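Local coordinates for protein VP24 (White spot syndrome virus, PDB 5HLJ) that is a major envelope protein of the virion, probably held in the viral membrane by a transmembrane helix, and forms a three-chain assembly in the crystal, at residues 48-53 with 67-72; 124-129 with 157-162; 16-21 with 165-170; 32-37 with 89-94. One frame throughout, in Å; residues are numbered along the deposited sequence.

Interaction 1: residues 48-53 with 67-72; sequences KVYVAG and DIILTS
Asp67 turns its CG anti to the carbonyl carbon and beside its own N (chi1 -62°), and its OD2 meets the backbone N of Lys48. Across the same strand pair, Val49 holds CG1 anti to its own N (chi1 166°), on the side where Leu70 lies. The two segments are the parallel strands of a beta-alpha-beta unit, linked through the short helix 58-61. Lys48 N donates to Asp67 OD2 at 2.7 Å, on the anti side of the carboxylate. Lys48 O takes two donors, Asp67 N and Ile68 N. The ladder then alternates: Tyr50 N to Ile68 O, Leu70 N to Tyr50 O, Ala52 N to Leu70 O. One face of the pair carries Val49, Ile68, Val51 and Leu70, and Val49 CG1 meets Leu70 CD1 at 3.6 Å. Phe36 of strand 33-42 also packs on Val51 and Leu70. The other face carries Tyr50 and Ile69, which touch through Tyr50 CB and Ile69 CD1 at 3.8 Å. Leu61 of the helix packs on Ile69 and Thr71. Past the ladder, Thr71 OG1 donates to Gly53 O at 2.9 Å, tilted 27° from the carbonyl plane.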
loop_
_atom_site.group_PDB
_atom_site.type_symbol
_atom_site.label_atom_id
_atom_site.label_comp_id
_atom_site.label_asym_id
_atom_site.label_seq_id
_atom_site.Cartn_x
_atom_site.Cartn_y
_atom_site.Cartn_z
ATOM N N LYS A 48 15.800 -16.192 6.267
ATOM C CA LYS A 48 15.052 -16.133 7.516
ATOM C C LYS A 48 15.100 -14.733 8.122
ATOM O O LYS A 48 16.168 -14.139 8.277
ATOM C CB LYS A 48 15.582 -17.161 8.532
ATOM C CG LYS A 48 14.662 -17.315 9.767
ATOM C CD LYS A 48 15.370 -17.907 10.994
ATOM C CE LYS A 48 15.140 -19.414 11.147
ATOM N NZ LYS A 48 13.839 -19.791 11.806
ATOM N N VAL A 49 13.938 -14.200 8.461
ATOM C CA VAL A 49 13.896 -12.932 9.149
ATOM C C VAL A 49 13.831 -13.210 10.641
ATOM O O VAL A 49 12.993 -13.973 11.099
ATOM C CB VAL A 49 12.724 -12.071 8.673
ATOM C CG1 VAL A 49 12.493 -10.915 9.609
ATOM C CG2 VAL A 49 13.010 -11.565 7.267
ATOM N N TYR A 50 14.754 -12.612 11.389
ATOM C CA TYR A 50 14.839 -12.811 12.832
ATOM C C TYR A 50 14.597 -11.492 13.538
ATOM O O TYR A 50 15.375 -10.537 13.396
ATOM C CB TYR A 50 16.214 -13.388 13.229
ATOM C CG TYR A 50 16.374 -13.801 14.689
ATOM C CD1 TYR A 50 16.554 -15.143 15.035
ATOM C CD2 TYR A 50 16.395 -12.859 15.713
ATOM C CE1 TYR A 50 16.725 -15.534 16.356
ATOM C CE2 TYR A 50 16.562 -13.241 17.039
ATOM C CZ TYR A 50 16.728 -14.585 17.349
ATOM O OH TYR A 50 16.899 -14.965 18.655
ATOM N N VAL A 51 13.538 -11.448 14.327
ATOM C CA VAL A 51 13.243 -10.253 15.077
ATOM C C VAL A 51 13.676 -10.441 16.527
ATOM O O VAL A 51 12.954 -11.058 17.310
ATOM C CB VAL A 51 11.741 -9.910 15.003
ATOM C CG1 VAL A 51 11.444 -8.630 15.753
ATOM C CG2 VAL A 51 11.293 -9.796 13.549
ATOM N N ALA A 52 14.847 -9.900 16.881
ATOM C CA ALA A 52 15.387 -10.021 18.241
ATOM C C ALA A 52 14.584 -9.234 19.265
ATOM O O ALA A 52 13.693 -8.459 18.914
ATOM C CB ALA A 52 16.850 -9.576 18.273
ATOM N N GLY A 53 14.899 -9.430 20.540
ATOM C CA GLY A 53 14.268 -8.647 21.591
ATOM C C GLY A 53 14.623 -7.163 21.520
ATOM O O GLY A 53 15.622 -6.772 20.912
ATOM N N ASP A 67 19.029 -14.482 8.460
ATOM C CA ASP A 67 19.653 -13.813 7.335
ATOM C C ASP A 67 19.501 -12.288 7.414
ATOM O O ASP A 67 20.337 -11.532 6.903
ATOM C CB ASP A 67 19.056 -14.341 6.026
ATOM C CG ASP A 67 19.318 -15.832 5.827
ATOM O OD1 ASP A 67 20.440 -16.176 5.391
ATOM O OD2 ASP A 67 18.406 -16.650 6.102
ATOM N N ILE A 68 18.418 -11.859 8.055
ATOM C CA ILE A 68 18.107 -10.452 8.280
ATOM C C ILE A 68 17.661 -10.322 9.736
ATOM O O ILE A 68 16.720 -11.006 10.154
ATOM C CB ILE A 68 16.997 -9.942 7.323
ATOM C CG1 ILE A 68 17.440 -10.051 5.864
ATOM C CG2 ILE A 68 16.630 -8.523 7.635
ATOM C CD1 ILE A 68 16.321 -9.800 4.866
ATOM N N ILE A 69 18.345 -9.479 10.511
ATOM C CA ILE A 69 18.097 -9.385 11.944
ATOM C C ILE A 69 17.625 -7.989 12.296
ATOM O O ILE A 69 18.282 -6.998 11.954
ATOM C CB ILE A 69 19.372 -9.699 12.789
ATOM C CG1 ILE A 69 20.228 -10.771 12.120
ATOM C CG2 ILE A 69 18.998 -10.092 14.226
ATOM C CD1 ILE A 69 19.579 -12.140 12.079
ATOM N N LEU A 70 16.506 -7.903 13.004
ATOM C CA LEU A 70 15.946 -6.619 13.361
ATOM C C LEU A 70 15.797 -6.474 14.866
ATOM O O LEU A 70 15.499 -7.447 15.562
ATOM C CB LEU A 70 14.578 -6.418 12.711
ATOM C CG LEU A 70 14.410 -6.529 11.199
ATOM C CD1 LEU A 70 14.168 -7.969 10.773
ATOM C CD2 LEU A 70 13.257 -5.648 10.788
ATOM N N THR A 71 15.989 -5.248 15.355
ATOM C CA THR A 71 15.634 -4.890 16.721
ATOM C C THR A 71 15.053 -3.467 16.734
ATOM O O THR A 71 15.508 -2.596 15.999
ATOM C CB THR A 71 16.859 -4.987 17.689
ATOM O OG1 THR A 71 16.443 -4.703 19.026
ATOM C CG2 THR A 71 17.961 -4.004 17.294
ATOM N N SER A 72 14.025 -3.245 17.539
ATOM C CA SER A 72 13.526 -1.900 17.765
ATOM C C SER A 72 14.147 -1.354 19.045
ATOM O O SER A 72 14.270 -2.080 20.035
ATOM C CB SER A 72 12.001 -1.885 17.841
ATOM O OG SER A 72 11.519 -2.828 18.779
#

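Interaction 2: residues 124-129 with 157-162; sequences SANKFV and DTNRHY
Asn159 and Tyr162 reach across to Ser124, Asn126 and Phe128 where two loops run into strands 128-131 and 161-170. The meeting is mostly water-mediated. Asn159 is the first residue of 157-162 to touch the other loop. Its CB packs against Ser124 CB and OG, each at 3.8 Å. Its CG sits between the backbone N and the carbonyl carbon (chi1 65°), and the amide it carries lies close to that of Asn126, with the two planes 18° apart. These amides bond to other groups: Asn159 ND2 to Asp154 O, Asn159 OD1 to Asp156 N, and Asn126 ND2 to Glu153 O. Asn159 O accepts from a water at 2.6 Å, and that water also bonds to Ser124 OG, Asn126 ND2 and Tyr162 OH. Tyr162 then sends its ring back toward the first loop. Its OH donates to a second water at 2.8 Å, which in turn donates to Ser124 O and Asn126 O. On the ring itself, Tyr162 CE2 touches Phe128 CE2 at 4.4 Å, and Phe151 meets both rings. The first loop is itself shaped by an ST turn, in which Asn126 N donates to Ser124 OG at 3.1 Å. The Tyr162 hydroxyl donates to one water and accepts from the other, so two bound waters carry the polar link between the loops, while the Phe128 and Tyr162 rings, with the CB atoms of Ser124 and Asn159, supply the apolar part.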
loop_
_atom_site.group_PDB
_atom_site.type_symbol
_atom_site.label_atom_id
_atom_site.label_comp_id
_atom_site.label_asym_id
_atom_site.label_seq_id
_atom_site.Cartn_x
_atom_site.Cartn_y
_atom_site.Cartn_z
ATOM N N SER A 124 -8.881 -0.605 16.644
ATOM C CA SER A 124 -8.815 0.824 16.858
ATOM C C SER A 124 -8.958 1.633 15.568
ATOM O O SER A 124 -8.201 1.444 14.625
ATOM C CB SER A 124 -7.506 1.193 17.530
ATOM O OG SER A 124 -7.321 2.585 17.424
ATOM N N ALA A 125 -9.916 2.554 15.552
ATOM C CA ALA A 125 -10.141 3.445 14.414
ATOM C C ALA A 125 -9.451 4.768 14.645
ATOM O O ALA A 125 -9.865 5.797 14.118
ATOM C CB ALA A 125 -11.644 3.673 14.179
ATOM N N ASN A 126 -8.424 4.740 15.480
ATOM C CA ASN A 126 -7.552 5.890 15.684
ATOM C C ASN A 126 -6.840 6.237 14.369
ATOM O O ASN A 126 -5.954 5.491 13.937
ATOM C CB ASN A 126 -6.554 5.549 16.793
ATOM C CG ASN A 126 -5.764 6.744 17.270
ATOM O OD1 ASN A 126 -5.983 7.884 16.842
ATOM N ND2 ASN A 126 -4.834 6.485 18.179
ATOM N N LYS A 127 -7.237 7.331 13.711
ATOM C CA LYS A 127 -6.668 7.668 12.397
ATOM C C LYS A 127 -5.234 8.169 12.535
ATOM O O LYS A 127 -4.861 8.711 13.576
ATOM C CB LYS A 127 -7.514 8.712 11.667
ATOM C CG LYS A 127 -8.857 8.190 11.172
ATOM C CD LYS A 127 -9.576 9.242 10.333
ATOM C CE LYS A 127 -10.146 10.398 11.180
ATOM N NZ LYS A 127 -11.326 9.957 11.992
ATOM N N PHE A 128 -4.434 7.979 11.486
ATOM C CA PHE A 128 -3.018 8.336 11.524
ATOM C C PHE A 128 -2.456 8.735 10.158
ATOM O O PHE A 128 -2.985 8.374 9.117
ATOM C CB PHE A 128 -2.192 7.165 12.086
ATOM C CG PHE A 128 -2.357 5.881 11.316
ATOM C CD1 PHE A 128 -1.546 5.594 10.226
ATOM C CD2 PHE A 128 -3.331 4.958 11.678
ATOM C CE1 PHE A 128 -1.715 4.418 9.509
ATOM C CE2 PHE A 128 -3.493 3.776 10.967
ATOM C CZ PHE A 128 -2.683 3.508 9.883
ATOM N N VAL A 129 -1.369 9.489 10.177
ATOM C CA VAL A 129 -0.596 9.725 8.973
ATOM C C VAL A 129 0.738 8.997 9.141
ATOM O O VAL A 129 1.414 9.121 10.164
ATOM C CB VAL A 129 -0.379 11.231 8.708
ATOM C CG1 VAL A 129 0.492 11.457 7.484
ATOM C CG2 VAL A 129 -1.706 11.913 8.524
ATOM N N ASP A 157 -2.864 1.479 26.417
ATOM C CA ASP A 157 -2.962 0.021 26.464
ATOM C C ASP A 157 -4.180 -0.546 25.750
ATOM O O ASP A 157 -4.267 -1.751 25.536
ATOM C CB ASP A 157 -2.976 -0.468 27.912
ATOM C CG ASP A 157 -1.631 -0.348 28.574
ATOM O OD1 ASP A 157 -0.681 -0.995 28.071
ATOM O OD2 ASP A 157 -1.526 0.376 29.595
ATOM N N THR A 158 -5.127 0.309 25.390
ATOM C CA THR A 158 -6.352 -0.189 24.780
ATOM C C THR A 158 -6.235 -0.301 23.264
ATOM O O THR A 158 -7.001 -1.027 22.634
ATOM C CB THR A 158 -7.568 0.711 25.114
ATOM O OG1 THR A 158 -7.329 2.052 24.656
ATOM C CG2 THR A 158 -7.813 0.729 26.604
ATOM N N ASN A 159 -5.272 0.410 22.684
ATOM C CA ASN A 159 -5.284 0.644 21.250
ATOM C C ASN A 159 -3.890 0.609 20.603
ATOM O O ASN A 159 -3.676 1.217 19.553
ATOM C CB ASN A 159 -5.964 1.996 20.961
ATOM C CG ASN A 159 -5.178 3.186 21.520
ATOM O OD1 ASN A 159 -4.102 3.020 22.101
ATOM N ND2 ASN A 159 -5.696 4.392 21.319
ATOM N N ARG A 160 -2.945 -0.092 21.222
ATOM C CA ARG A 160 -1.550 -0.002 20.799
ATOM C C ARG A 160 -1.094 -1.075 19.801
ATOM O O ARG A 160 0.041 -1.034 19.333
ATOM C CB ARG A 160 -0.635 -0.071 22.025
ATOM C CG ARG A 160 -0.617 -1.434 22.697
ATOM C CD ARG A 160 0.244 -1.390 23.943
ATOM N NE ARG A 160 0.973 -2.637 24.144
ATOM C CZ ARG A 160 0.674 -3.548 25.060
ATOM N NH1 ARG A 160 -0.343 -3.346 25.894
ATOM N NH2 ARG A 160 1.409 -4.655 25.148
ATOM N N HIS A 161 -1.959 -2.034 19.487
ATOM C CA HIS A 161 -1.540 -3.182 18.697
ATOM C C HIS A 161 -1.628 -2.949 17.188
ATOM O O HIS A 161 -2.695 -2.617 16.682
ATOM C CB HIS A 161 -2.380 -4.396 19.075
ATOM C CG HIS A 161 -1.793 -5.692 18.612
ATOM N ND1 HIS A 161 -0.497 -6.066 18.905
ATOM C CD2 HIS A 161 -2.324 -6.705 17.884
ATOM C CE1 HIS A 161 -0.259 -7.256 18.387
ATOM N NE2 HIS A 161 -1.351 -7.665 17.756
ATOM N N TYR A 162 -0.510 -3.125 16.479
ATOM C CA TYR A 162 -0.487 -2.894 15.035
ATOM C C TYR A 162 0.191 -4.008 14.247
ATOM O O TYR A 162 1.018 -4.755 14.774
ATOM C CB TYR A 162 0.184 -1.540 14.721
ATOM C CG TYR A 162 -0.786 -0.425 14.990
ATOM C CD1 TYR A 162 -0.958 0.097 16.288
ATOM C CD2 TYR A 162 -1.587 0.068 13.976
ATOM C CE1 TYR A 162 -1.906 1.097 16.544
ATOM C CE2 TYR A 162 -2.520 1.053 14.218
ATOM C CZ TYR A 162 -2.681 1.566 15.500
ATOM O OH TYR A 162 -3.624 2.547 15.690
HETATM O O HOH W 1 -5.890 2.757 14.113
HETATM O O HOH W 2 -4.787 3.227 18.248
#

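Interaction 3: residues 16-21 with 165-170; sequences VESEII and SMRFSP
Glu19 and Phe168 form a hydrogen-bonded antiparallel pair: Phe168 N donates to Glu19 O at 2.8 Å, and Glu19 N to Phe168 O at 2.9 Å. Ile21 and Met166 repeat the pattern. Ile21 N reaches Met166 O at 2.7 Å, nearly straight at 174°, and Met166 N returns to Ile21 O. Ile20 and Arg167 are the non-hydrogen-bonded pair between them. Arg167 puts CG anti to its N (chi1 -179°) and extends as far as NE. Ser18 CB lies over one face of its guanidinium, offset toward the rim, and Ser18 OG is 2.9 Å from Arg167 NH2. The Ile20 and Arg167 side chains cross at about a right angle, with Ile20 CD1 3.5 Å from Arg167 CB. On the other face of the sheet, Ile21 CG1 stands over the centre of the Phe168 ring, 3.5 Å from the centroid and 5° off the ring normal. This is a CH-pi contact. Ile21 CG2 also meets Met166 CE at 4.3 Å. Ahead of strand 19-28, the backbone of Val16 and Glu17 packs on Pro170 CG. Glu19 sends its carboxylate to the backbone N of Arg44 and Asn45. Arg167 lies near its counterparts in both other subunits. Strand 161-170 runs between strands 19-28 and 105-114, while Leu70 and Ile68 of strand 68-72 pack on Met166 and Phe168.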
loop_
_atom_site.group_PDB
_atom_site.type_symbol
_atom_site.label_atom_id
_atom_site.label_comp_id
_atom_site.label_asym_id
_atom_site.label_seq_id
_atom_site.Cartn_x
_atom_site.Cartn_y
_atom_site.Cartn_z
ATOM N N VAL A 16 16.111 -12.011 -5.836
ATOM C CA VAL A 16 15.959 -11.479 -7.183
ATOM C C VAL A 16 14.535 -10.954 -7.425
ATOM O O VAL A 16 14.242 -10.394 -8.484
ATOM C CB VAL A 16 16.341 -12.549 -8.246
ATOM C CG1 VAL A 16 17.867 -12.694 -8.334
ATOM C CG2 VAL A 16 15.682 -13.893 -7.940
ATOM N N GLU A 17 13.662 -11.126 -6.433
ATOM C CA GLU A 17 12.301 -10.580 -6.486
ATOM C C GLU A 17 11.895 -9.843 -5.217
ATOM O O GLU A 17 12.442 -10.086 -4.140
ATOM C CB GLU A 17 11.275 -11.683 -6.736
ATOM C CG GLU A 17 10.949 -11.923 -8.190
ATOM C CD GLU A 17 11.146 -13.374 -8.578
ATOM O OE1 GLU A 17 11.155 -13.663 -9.788
ATOM O OE2 GLU A 17 11.298 -14.229 -7.673
ATOM N N SER A 18 10.900 -8.974 -5.355
ATOM C CA SER A 18 10.316 -8.268 -4.229
ATOM C C SER A 18 9.468 -9.184 -3.375
ATOM O O SER A 18 8.929 -10.162 -3.861
ATOM C CB SER A 18 9.459 -7.110 -4.707
ATOM O OG SER A 18 10.232 -6.228 -5.489
ATOM N N GLU A 19 9.336 -8.848 -2.099
ATOM C CA GLU A 19 8.492 -9.618 -1.213
ATOM C C GLU A 19 7.972 -8.735 -0.082
ATOM O O GLU A 19 8.628 -7.775 0.317
ATOM C CB GLU A 19 9.270 -10.820 -0.675
ATOM C CG GLU A 19 8.443 -11.778 0.148
ATOM C CD GLU A 19 9.191 -13.051 0.501
ATOM O OE1 GLU A 19 10.339 -13.236 0.019
ATOM O OE2 GLU A 19 8.614 -13.873 1.246
ATOM N N ILE A 20 6.774 -9.043 0.404
ATOM C CA ILE A 20 6.201 -8.369 1.551
ATOM C C ILE A 20 6.527 -9.126 2.834
ATOM O O ILE A 20 6.379 -10.342 2.897
ATOM C CB ILE A 20 4.684 -8.237 1.416
ATOM C CG1 ILE A 20 4.326 -7.332 0.240
ATOM C CG2 ILE A 20 4.096 -7.635 2.650
ATOM C CD1 ILE A 20 4.625 -5.895 0.479
ATOM N N ILE A 21 6.987 -8.389 3.842
ATOM C CA ILE A 21 7.335 -8.902 5.164
ATOM C C ILE A 21 6.255 -8.448 6.138
ATOM O O ILE A 21 6.086 -7.249 6.339
ATOM C CB ILE A 21 8.723 -8.360 5.630
ATOM C CG1 ILE A 21 9.803 -8.626 4.570
ATOM C CG2 ILE A 21 9.134 -8.927 6.969
ATOM C CD1 ILE A 21 9.871 -10.067 4.105
ATOM N N SER A 165 3.367 -3.998 7.507
ATOM C CA SER A 165 3.772 -4.558 6.231
ATOM C C SER A 165 4.944 -3.788 5.652
ATOM O O SER A 165 4.870 -2.574 5.492
ATOM C CB SER A 165 2.618 -4.554 5.230
ATOM O OG SER A 165 1.721 -5.612 5.480
ATOM N N MET A 166 6.021 -4.493 5.337
ATOM C CA MET A 166 7.152 -3.866 4.653
ATOM C C MET A 166 7.395 -4.552 3.320
ATOM O O MET A 166 7.377 -5.777 3.242
ATOM C CB MET A 166 8.425 -3.933 5.502
ATOM C CG MET A 166 8.297 -3.307 6.872
ATOM S SD MET A 166 9.875 -3.213 7.760
ATOM C CE MET A 166 10.162 -4.938 8.162
ATOM N N ARG A 167 7.642 -3.777 2.273
ATOM C CA ARG A 167 8.040 -4.383 1.018
ATOM C C ARG A 167 9.547 -4.331 0.841
ATOM O O ARG A 167 10.148 -3.264 0.876
ATOM C CB ARG A 167 7.346 -3.715 -0.175
ATOM C CG ARG A 167 7.749 -4.368 -1.499
ATOM C CD ARG A 167 6.963 -3.829 -2.693
ATOM N NE ARG A 167 7.655 -4.080 -3.964
ATOM C CZ ARG A 167 7.078 -4.612 -5.045
ATOM N NH1 ARG A 167 5.790 -4.971 -5.015
ATOM N NH2 ARG A 167 7.784 -4.788 -6.165
ATOM N N PHE A 168 10.148 -5.504 0.665
ATOM C CA PHE A 168 11.568 -5.634 0.360
ATOM C C PHE A 168 11.783 -5.812 -1.135
ATOM O O PHE A 168 11.045 -6.553 -1.790
ATOM C CB PHE A 168 12.189 -6.841 1.087
ATOM C CG PHE A 168 12.366 -6.655 2.568
ATOM C CD1 PHE A 168 11.808 -5.573 3.230
ATOM C CD2 PHE A 168 13.095 -7.583 3.304
ATOM C CE1 PHE A 168 11.967 -5.421 4.617
ATOM C CE2 PHE A 168 13.273 -7.439 4.670
ATOM C CZ PHE A 168 12.705 -6.350 5.333
ATOM N N SER A 169 12.813 -5.172 -1.677
ATOM C CA SER A 169 13.199 -5.437 -3.058
ATOM C C SER A 169 14.723 -5.428 -3.209
ATOM O O SER A 169 15.427 -4.837 -2.398
ATOM C CB SER A 169 12.528 -4.426 -4.006
ATOM O OG SER A 169 12.885 -3.102 -3.678
ATOM N N PRO A 170 15.239 -6.110 -4.240
ATOM C CA PRO A 170 16.693 -6.200 -4.401
ATOM C C PRO A 170 17.321 -4.896 -4.848
ATOM O O PRO A 170 16.704 -4.150 -5.600
ATOM C CB PRO A 170 16.863 -7.268 -5.496
ATOM C CG PRO A 170 15.524 -7.929 -5.629
ATOM C CD PRO A 170 14.524 -6.898 -5.261
#

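Interaction 4: residues 32-37 with 89-94; sequences NHFNFV and KELELY
Asn32 and Phe34 bond to strand 90-94 on either side of His33. Glu92 N donates to Asn32 O at 3.0 Å, and Phe34 N donates to Glu92 O at 2.9 Å from 48° above the carbonyl plane. Asn32 adds a side-chain bond: ND2 donates to Glu90 O at 2.8 Å, with that oxygen almost in the amide plane. The edge of the His33 ring also comes to Glu92 O, CD2 being 3.4 Å away. The apolar contacts are made by Phe34 and Phe36 with Leu91 and Leu93. Phe34 CG is anti to the carbonyl carbon and beside its own N (chi1 -83°), and the ring meets Leu91. Leu91 CD2 sits over one face of that ring, 4.0 Å from its centroid, in a CH-pi contact, and Leu91 CB touches Phe34 CE2. Phe36 presents a ring face to Leu93 CD1, while Leu93 CD2 meets Phe36 CZ at 4.0 Å. Further out, Asn32 ND2 also bonds to Glu87 O, His33 stacks on His79, and the Glu92 carboxylate bonds to His79 ND1 and Thr80 N. His33 NE2 bonds to Asp78 O. Asn32 and His33 together face Val28, forming a G1 beta bulge. The single bridge at His33 and Glu92 joins two strands that 48-51 and 68-72 separate in the mixed sheet, consistent with strong curling there, with the Phe and Leu side chains buried inside.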
loop_
_atom_site.group_PDB
_atom_site.type_symbol
_atom_site.label_atom_id
_atom_site.label_comp_id
_atom_site.label_asym_id
_atom_site.label_seq_id
_atom_site.Cartn_x
_atom_site.Cartn_y
_atom_site.Cartn_z
ATOM N N ASN A 32 7.615 7.282 23.103
ATOM C CA ASN A 32 6.977 7.563 21.824
ATOM C C ASN A 32 7.528 6.664 20.714
ATOM O O ASN A 32 7.935 7.139 19.658
ATOM C CB ASN A 32 7.159 9.040 21.463
ATOM C CG ASN A 32 6.288 9.960 22.306
ATOM O OD1 ASN A 32 6.545 10.171 23.485
ATOM N ND2 ASN A 32 5.261 10.529 21.692
ATOM N N HIS A 33 7.550 5.361 20.973
ATOM C CA HIS A 33 8.101 4.404 20.028
ATOM C C HIS A 33 7.108 3.340 19.565
ATOM O O HIS A 33 6.055 3.134 20.171
ATOM C CB HIS A 33 9.305 3.692 20.634
ATOM C CG HIS A 33 10.568 4.488 20.591
ATOM N ND1 HIS A 33 11.137 5.040 21.714
ATOM C CD2 HIS A 33 11.377 4.818 19.556
ATOM C CE1 HIS A 33 12.249 5.672 21.376
ATOM N NE2 HIS A 33 12.416 5.548 20.074
ATOM N N PHE A 34 7.467 2.666 18.481
ATOM C CA PHE A 34 6.859 1.389 18.150
ATOM C C PHE A 34 7.832 0.333 18.599
ATOM O O PHE A 34 9.028 0.564 18.595
ATOM C CB PHE A 34 6.569 1.255 16.652
ATOM C CG PHE A 34 5.288 1.882 16.232
ATOM C CD1 PHE A 34 4.074 1.313 16.592
ATOM C CD2 PHE A 34 5.287 3.041 15.472
ATOM C CE1 PHE A 34 2.885 1.886 16.198
ATOM C CE2 PHE A 34 4.098 3.622 15.080
ATOM C CZ PHE A 34 2.897 3.049 15.445
ATOM N N ASN A 35 7.327 -0.833 18.971
ATOM C CA ASN A 35 8.183 -1.904 19.460
ATOM C C ASN A 35 7.821 -3.238 18.802
ATOM O O ASN A 35 6.646 -3.629 18.785
ATOM C CB ASN A 35 8.063 -1.993 20.988
ATOM C CG ASN A 35 9.162 -2.824 21.615
ATOM O OD1 ASN A 35 10.283 -2.885 21.107
ATOM N ND2 ASN A 35 8.845 -3.466 22.732
ATOM N N PHE A 36 8.816 -3.925 18.238
ATOM C CA PHE A 36 8.562 -5.221 17.600
ATOM C C PHE A 36 8.049 -6.256 18.597
ATOM O O PHE A 36 8.344 -6.177 19.784
ATOM C CB PHE A 36 9.819 -5.774 16.940
ATOM C CG PHE A 36 10.229 -5.050 15.688
ATOM C CD1 PHE A 36 9.348 -4.937 14.606
ATOM C CD2 PHE A 36 11.513 -4.516 15.569
ATOM C CE1 PHE A 36 9.734 -4.280 13.441
ATOM C CE2 PHE A 36 11.907 -3.855 14.412
ATOM C CZ PHE A 36 11.008 -3.742 13.340
ATOM N N VAL A 37 7.274 -7.218 18.104
ATOM C CA VAL A 37 7.079 -8.482 18.800
ATOM C C VAL A 37 8.170 -9.418 18.299
ATOM O O VAL A 37 8.363 -9.561 17.088
ATOM C CB VAL A 37 5.684 -9.085 18.536
ATOM C CG1 VAL A 37 5.605 -10.511 19.069
ATOM C CG2 VAL A 37 4.599 -8.204 19.142
ATOM N N LYS A 89 0.842 10.603 20.790
ATOM C CA LYS A 89 0.200 10.607 19.473
ATOM C C LYS A 89 1.215 10.461 18.351
ATOM O O LYS A 89 0.912 9.907 17.288
ATOM C CB LYS A 89 -0.600 11.894 19.253
ATOM C CG LYS A 89 -1.710 12.048 20.228
ATOM C CD LYS A 89 -2.489 13.322 20.037
ATOM C CE LYS A 89 -3.448 13.485 21.216
ATOM N NZ LYS A 89 -4.530 14.459 20.964
ATOM N N GLU A 90 2.418 10.966 18.597
ATOM C CA GLU A 90 3.476 10.951 17.601
ATOM C C GLU A 90 4.485 9.873 17.943
ATOM O O GLU A 90 5.159 9.952 18.965
ATOM C CB GLU A 90 4.137 12.324 17.513
ATOM C CG GLU A 90 3.130 13.440 17.300
ATOM C CD GLU A 90 3.769 14.817 17.106
ATOM O OE1 GLU A 90 4.923 15.034 17.555
ATOM O OE2 GLU A 90 3.104 15.680 16.488
ATOM N N LEU A 91 4.562 8.848 17.094
ATOM C CA LEU A 91 5.354 7.652 17.393
ATOM C C LEU A 91 6.385 7.371 16.323
ATOM O O LEU A 91 6.188 7.685 15.150
ATOM C CB LEU A 91 4.449 6.429 17.552
ATOM C CG LEU A 91 3.969 6.047 18.952
ATOM C CD1 LEU A 91 3.258 7.210 19.620
ATOM C CD2 LEU A 91 3.046 4.824 18.890
ATOM N N GLU A 92 7.489 6.764 16.728
ATOM C CA GLU A 92 8.534 6.445 15.776
ATOM C C GLU A 92 9.002 5.006 15.964
ATOM O O GLU A 92 9.135 4.523 17.084
ATOM C CB GLU A 92 9.692 7.433 15.921
ATOM C CG GLU A 92 10.841 7.236 14.924
ATOM C CD GLU A 92 11.964 8.254 15.100
ATOM O OE1 GLU A 92 11.831 9.187 15.934
ATOM O OE2 GLU A 92 12.995 8.123 14.404
ATOM N N LEU A 93 9.188 4.299 14.862
ATOM C CA LEU A 93 9.936 3.054 14.897
ATOM C C LEU A 93 11.404 3.398 14.634
ATOM O O LEU A 93 11.731 3.949 13.587
ATOM C CB LEU A 93 9.423 2.048 13.855
ATOM C CG LEU A 93 10.344 0.828 13.737
ATOM C CD1 LEU A 93 10.196 -0.098 14.964
ATOM C CD2 LEU A 93 10.148 0.075 12.426
ATOM N N TYR A 94 12.276 3.113 15.594
ATOM C CA TYR A 94 13.701 3.310 15.388
ATOM C C TYR A 94 14.347 1.935 15.445
ATOM O O TYR A 94 14.564 1.379 16.534
ATOM C CB TYR A 94 14.301 4.265 16.438
ATOM C CG TYR A 94 15.734 4.668 16.145
ATOM C CD1 TYR A 94 16.039 5.912 15.599
ATOM C CD2 TYR A 94 16.786 3.791 16.403
ATOM C CE1 TYR A 94 17.367 6.269 15.325
ATOM C CE2 TYR A 94 18.092 4.128 16.129
ATOM C CZ TYR A 94 18.389 5.364 15.592
ATOM O OH TYR A 94 19.714 5.665 15.325
HETATM O O HOH W 3 10.719 2.159 17.983
#

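From the N terminus, segment 16-21 starts the first strand, but its partner 165-170 comes only near the end of the fold. Interaction 3 therefore closes the longest loop and encloses the other three. Segment 32-37 follows, and interaction 4 closes at 89-94. Within that loop, interaction 1 closes a short beta-alpha-beta excursion. Interaction 2 comes later, in series with both, and joins 124-129 to the start of strand 161-170, whose later part serves interaction 3. No loops cross. Interaction 1 touches interaction 3 through Ile68 and Phe168, and interaction 4 through Val51 and Phe36. Interaction 2 reaches interaction 4 where Tyr162 meets Phe34. All four reach the same mixed sheet.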